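Local coordinates for protein biotin transporter BioY (PDB 4DVE) that binds biotin within the membrane, probably as the substrate-specific S component of an energy-coupling factor ABC transporter, at residues Arg103-Phe108 with Ile141-Val146. Sequence-based numbering, arbitrary orientation.
Sequences RIAWLF and IFVDFV. With BTN (biotin), chain D.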
ATOM      1  N   ARG A 103      -6.544   5.120   3.792  1.00 32.72           N
ATOM      2  CA  ARG A 103      -6.641   3.747   4.328  1.00 35.02           C
ATOM      3  C   ARG A 103      -7.588   2.835   3.560  1.00 35.88           C
ATOM      4  O   ARG A 103      -7.270   1.668   3.315  1.00 34.30           O
ATOM      5  CB  ARG A 103      -7.019   3.808   5.808  1.00 38.43           C
ATOM      6  CG  ARG A 103      -5.786   4.158   6.605  1.00 41.97           C
ATOM      7  CD  ARG A 103      -6.006   5.133   7.707  1.00 50.63           C
ATOM      8  NE  ARG A 103      -6.834   4.622   8.740  1.00 52.28           N
ATOM      9  CZ  ARG A 103      -7.035   5.224   9.899  1.00 53.20           C
ATOM     10  NH1 ARG A 103      -7.799   4.626  10.795  1.00 50.60           N
ATOM     11  NH2 ARG A 103      -6.462   6.380  10.180  1.00 56.45           N
ATOM     12  N   ILE A 104      -8.727   3.370   3.156  1.00 35.32           N
ATOM     13  CA  ILE A 104      -9.669   2.631   2.352  1.00 36.86           C
ATOM     14  C   ILE A 104      -9.079   2.384   0.973  1.00 35.41           C
ATOM     15  O   ILE A 104      -9.204   1.288   0.447  1.00 37.04           O
ATOM     16  CB  ILE A 104     -11.025   3.367   2.243  1.00 41.42           C
ATOM     17  CG1 ILE A 104     -11.689   3.430   3.622  1.00 45.56           C
ATOM     18  CG2 ILE A 104     -11.945   2.659   1.261  1.00 43.67           C
ATOM     19  CD1 ILE A 104     -12.856   4.408   3.712  1.00 49.77           C
ATOM     20  N   ALA A 105      -8.405   3.389   0.403  1.00 33.62           N
ATOM     21  CA  ALA A 105      -7.738   3.225  -0.878  1.00 31.02           C
ATOM     22  C   ALA A 105      -6.672   2.115  -0.796  1.00 28.59           C
ATOM     23  O   ALA A 105      -6.471   1.371  -1.774  1.00 27.29           O
ATOM     24  CB  ALA A 105      -7.118   4.547  -1.372  1.00 28.55           C
ATOM     25  N   TRP A 106      -6.013   1.986   0.357  1.00 29.56           N
ATOM     26  CA  TRP A 106      -4.983   0.943   0.545  1.00 29.61           C
ATOM     27  C   TRP A 106      -5.503  -0.461   0.322  1.00 30.53           C
ATOM     28  O   TRP A 106      -4.795  -1.284  -0.205  1.00 32.52           O
ATOM     29  CB  TRP A 106      -4.363   0.990   1.917  1.00 29.56           C
ATOM     30  CG  TRP A 106      -3.493   2.163   2.240  1.00 29.01           C
ATOM     31  CD1 TRP A 106      -3.041   3.180   1.395  1.00 29.51           C
ATOM     32  CD2 TRP A 106      -2.956   2.488   3.557  1.00 29.02           C
ATOM     33  NE1 TRP A 106      -2.273   4.069   2.080  1.00 29.97           N
ATOM     34  CE2 TRP A 106      -2.183   3.708   3.397  1.00 30.50           C
ATOM     35  CE3 TRP A 106      -3.017   1.884   4.803  1.00 31.97           C
ATOM     36  CZ2 TRP A 106      -1.505   4.295   4.461  1.00 31.92           C
ATOM     37  CZ3 TRP A 106      -2.314   2.467   5.859  1.00 33.71           C
ATOM     38  CH2 TRP A 106      -1.593   3.658   5.694  1.00 32.70           C
ATOM     39  N   LEU A 107      -6.741  -0.741   0.730  1.00 32.91           N
ATOM     40  CA  LEU A 107      -7.354  -2.021   0.469  1.00 34.21           C
ATOM     41  C   LEU A 107      -7.401  -2.393  -1.015  1.00 37.11           C
ATOM     42  O   LEU A 107      -7.279  -3.559  -1.340  1.00 38.57           O
ATOM     43  CB  LEU A 107      -8.764  -2.088   1.053  1.00 37.86           C
ATOM     44  CG  LEU A 107      -9.458  -3.454   0.918  1.00 44.37           C
ATOM     45  CD1 LEU A 107      -8.654  -4.571   1.621  1.00 43.42           C
ATOM     46  CD2 LEU A 107     -10.877  -3.353   1.455  1.00 46.71           C
ATOM     47  N   PHE A 108      -7.543  -1.418  -1.916  1.00 34.96           N
ATOM     48  CA  PHE A 108      -7.656  -1.692  -3.348  1.00 35.64           C
ATOM     49  C   PHE A 108      -6.339  -1.647  -4.105  1.00 34.37           C
ATOM     50  O   PHE A 108      -6.245  -2.173  -5.203  1.00 34.23           O
ATOM     51  CB  PHE A 108      -8.619  -0.679  -3.984  1.00 38.26           C
ATOM     52  CG  PHE A 108      -9.996  -0.813  -3.477  1.00 40.34           C
ATOM     53  CD1 PHE A 108     -10.867  -1.741  -4.045  1.00 44.93           C
ATOM     54  CD2 PHE A 108     -10.421  -0.070  -2.385  1.00 41.80           C
ATOM     55  CE1 PHE A 108     -12.150  -1.893  -3.543  1.00 48.43           C
ATOM     56  CE2 PHE A 108     -11.700  -0.216  -1.879  1.00 44.10           C
ATOM     57  CZ  PHE A 108     -12.567  -1.130  -2.452  1.00 46.71           C
ATOM     58  N   ILE A 141      -0.871   7.961  -6.799  1.00 34.80           N
ATOM     59  CA  ILE A 141      -1.877   8.891  -7.308  1.00 35.50           C
ATOM     60  C   ILE A 141      -3.315   8.543  -6.863  1.00 34.68           C
ATOM     61  O   ILE A 141      -4.030   9.413  -6.322  1.00 31.24           O
ATOM     62  CB  ILE A 141      -1.827   9.064  -8.848  1.00 36.71           C
ATOM     63  CG1 ILE A 141      -0.411   9.481  -9.322  1.00 39.65           C
ATOM     64  CG2 ILE A 141      -2.878  10.089  -9.257  1.00 38.77           C
ATOM     65  CD1 ILE A 141       0.161  10.759  -8.685  1.00 42.00           C
ATOM     66  N   PHE A 142      -3.717   7.285  -7.086  1.00 34.48           N
ATOM     67  CA  PHE A 142      -5.024   6.759  -6.636  1.00 35.06           C
ATOM     68  C   PHE A 142      -5.204   6.963  -5.124  1.00 32.59           C
ATOM     69  O   PHE A 142      -6.177   7.570  -4.687  1.00 33.53           O
ATOM     70  CB  PHE A 142      -5.146   5.260  -6.971  1.00 36.27           C
ATOM     71  CG  PHE A 142      -6.343   4.583  -6.356  1.00 35.64           C
ATOM     72  CD1 PHE A 142      -7.643   4.903  -6.787  1.00 39.04           C
ATOM     73  CD2 PHE A 142      -6.188   3.643  -5.359  1.00 34.04           C
ATOM     74  CE1 PHE A 142      -8.745   4.266  -6.235  1.00 37.69           C
ATOM     75  CE2 PHE A 142      -7.279   3.017  -4.793  1.00 34.20           C
ATOM     76  CZ  PHE A 142      -8.559   3.319  -5.227  1.00 35.63           C
ATOM     77  N   VAL A 143      -4.251   6.487  -4.335  1.00 31.02           N
ATOM     78  CA  VAL A 143      -4.297   6.636  -2.876  1.00 29.13           C
ATOM     79  C   VAL A 143      -4.415   8.095  -2.391  1.00 31.95           C
ATOM     80  O   VAL A 143      -5.328   8.417  -1.594  1.00 32.21           O
ATOM     81  CB  VAL A 143      -3.110   5.914  -2.210  1.00 29.96           C
ATOM     82  CG1 VAL A 143      -2.978   6.263  -0.715  1.00 26.85           C
ATOM     83  CG2 VAL A 143      -3.228   4.391  -2.455  1.00 28.92           C
ATOM     84  N   ASP A 144      -3.549   8.972  -2.906  1.00 32.51           N
ATOM     85  CA  ASP A 144      -3.483  10.355  -2.459  1.00 34.00           C
ATOM     86  C   ASP A 144      -4.719  11.161  -2.924  1.00 34.77           C
ATOM     87  O   ASP A 144      -5.230  11.993  -2.189  1.00 34.23           O
ATOM     88  CB  ASP A 144      -2.148  11.031  -2.855  1.00 37.32           C
ATOM     89  CG  ASP A 144      -0.905  10.358  -2.204  1.00 38.66           C
ATOM     90  OD1 ASP A 144      -1.063   9.368  -1.454  1.00 40.55           O
ATOM     91  OD2 ASP A 144       0.258  10.775  -2.498  1.00 42.13           O
ATOM     92  N   PHE A 145      -5.244  10.840  -4.091  1.00 35.03           N
ATOM     93  CA  PHE A 145      -6.481  11.431  -4.585  1.00 37.07           C
ATOM     94  C   PHE A 145      -7.707  11.055  -3.752  1.00 36.28           C
ATOM     95  O   PHE A 145      -8.453  11.940  -3.299  1.00 35.50           O
ATOM     96  CB  PHE A 145      -6.682  11.040  -6.046  1.00 41.56           C
ATOM     97  CG  PHE A 145      -7.814  11.717  -6.674  1.00 47.67           C
ATOM     98  CD1 PHE A 145      -7.740  13.082  -6.951  1.00 52.47           C
ATOM     99  CD2 PHE A 145      -8.981  11.036  -6.933  1.00 51.89           C
ATOM    100  CE1 PHE A 145      -8.809  13.751  -7.526  1.00 56.82           C
ATOM    101  CE2 PHE A 145     -10.052  11.696  -7.520  1.00 59.67           C
ATOM    102  CZ  PHE A 145      -9.973  13.054  -7.808  1.00 58.99           C
ATOM    103  N   VAL A 146      -7.923   9.760  -3.523  1.00 34.04           N
ATOM    104  CA  VAL A 146      -9.027   9.349  -2.637  1.00 34.78           C
ATOM    105  C   VAL A 146      -8.864   9.943  -1.218  1.00 33.15           C
ATOM    106  O   VAL A 146      -9.837  10.401  -0.610  1.00 32.63           O
ATOM    107  CB  VAL A 146      -9.205   7.800  -2.562  1.00 35.63           C
ATOM    108  CG1 VAL A 146     -10.336   7.414  -1.602  1.00 33.44           C
ATOM    109  CG2 VAL A 146      -9.493   7.226  -3.969  1.00 36.82           C
TER
HETATM  110  C11 BTN D 201      -3.062   6.567   9.269  1.00 46.68           C
HETATM  111  O11 BTN D 201      -2.191   5.872   9.840  1.00 51.06           O
HETATM  112  O12 BTN D 201      -3.987   7.062   9.928  1.00 50.93           O
HETATM  113  C10 BTN D 201      -3.024   6.805   7.748  1.00 39.01           C
HETATM  114  C9  BTN D 201      -2.077   7.935   7.336  1.00 35.45           C
HETATM  115  C8  BTN D 201      -2.139   8.165   5.807  1.00 32.37           C
HETATM  116  C7  BTN D 201      -0.990   9.068   5.332  1.00 30.76           C
HETATM  117  C2  BTN D 201      -0.995   9.287   3.830  1.00 31.08           C
HETATM  118  S1  BTN D 201      -0.612   7.761   2.953  0.99 30.51           S
HETATM  119  C6  BTN D 201      -0.222   8.673   1.475  1.00 29.89           C
HETATM  120  C5  BTN D 201       0.427  10.013   1.903  1.00 28.81           C
HETATM  121  N1  BTN D 201       1.858   9.887   1.994  1.00 28.24           N
HETATM  122  C3  BTN D 201       2.315  10.027   3.235  1.00 30.27           C
HETATM  123  O3  BTN D 201       3.498   9.971   3.576  1.00 31.45           O
HETATM  124  N2  BTN D 201       1.266  10.259   4.044  1.00 29.37           N
HETATM  125  C4  BTN D 201       0.009  10.322   3.341  1.00 27.64           C
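Ala105 meets three residues of the 141-146 helix with one methyl group. Its CB lies 3.8 Å from the CA of Val143 and touches CE2 of Phe142 and CB of Val146, a small side chain that lets the two nearly antiparallel membrane helix segments (152°) approach to 8.5 Å between axes. Phe142 sets out from the backbone toward 103-108, with CG anti to its backbone N (chi1 171°). Its ring presents an edge to Ala105 O, which lies near the ring plane 3.5 Å from CE2; the same CE2 also packs against CB of Phe108. That carbonyl of Ala105 is already engaged, accepting from Phe108 N and from the Thr109 hydroxyl.

The same apolar patch extends toward the ligand through Val143, which is forked: CG2 packs against Ala105 CB, while CG1 sits at the indole edge of Trp106, 3.7 Å from CD1. An edge of the ring also serves biotin, whose thioether S1 is 3.9 Å from Trp106 CZ2, and Arg103 CA lies over one indole face, offset toward its rim.

Polar contacts go to biotin rather than between the helices. Arg103, bent at chi2 and chi3, brings NH2 within 2.6 Å of carboxylate O12, in a weak, strongly angled hydrogen bond; Ser94 and Ser99 hold the guanidinium and Phe95 adds a cation-pi contact. Around the other end of biotin, Asp144 OD1 lies 3.1 Å from ring carbon C6, and its OD2 is close to Asp173, a closeness of two acidic groups that may raise the pKa of one of them.

In BioY, a close antiparallel pair of membrane helices thus continues into the wall of the biotin pocket, to which Arg103, Trp106 and Asp144 belong.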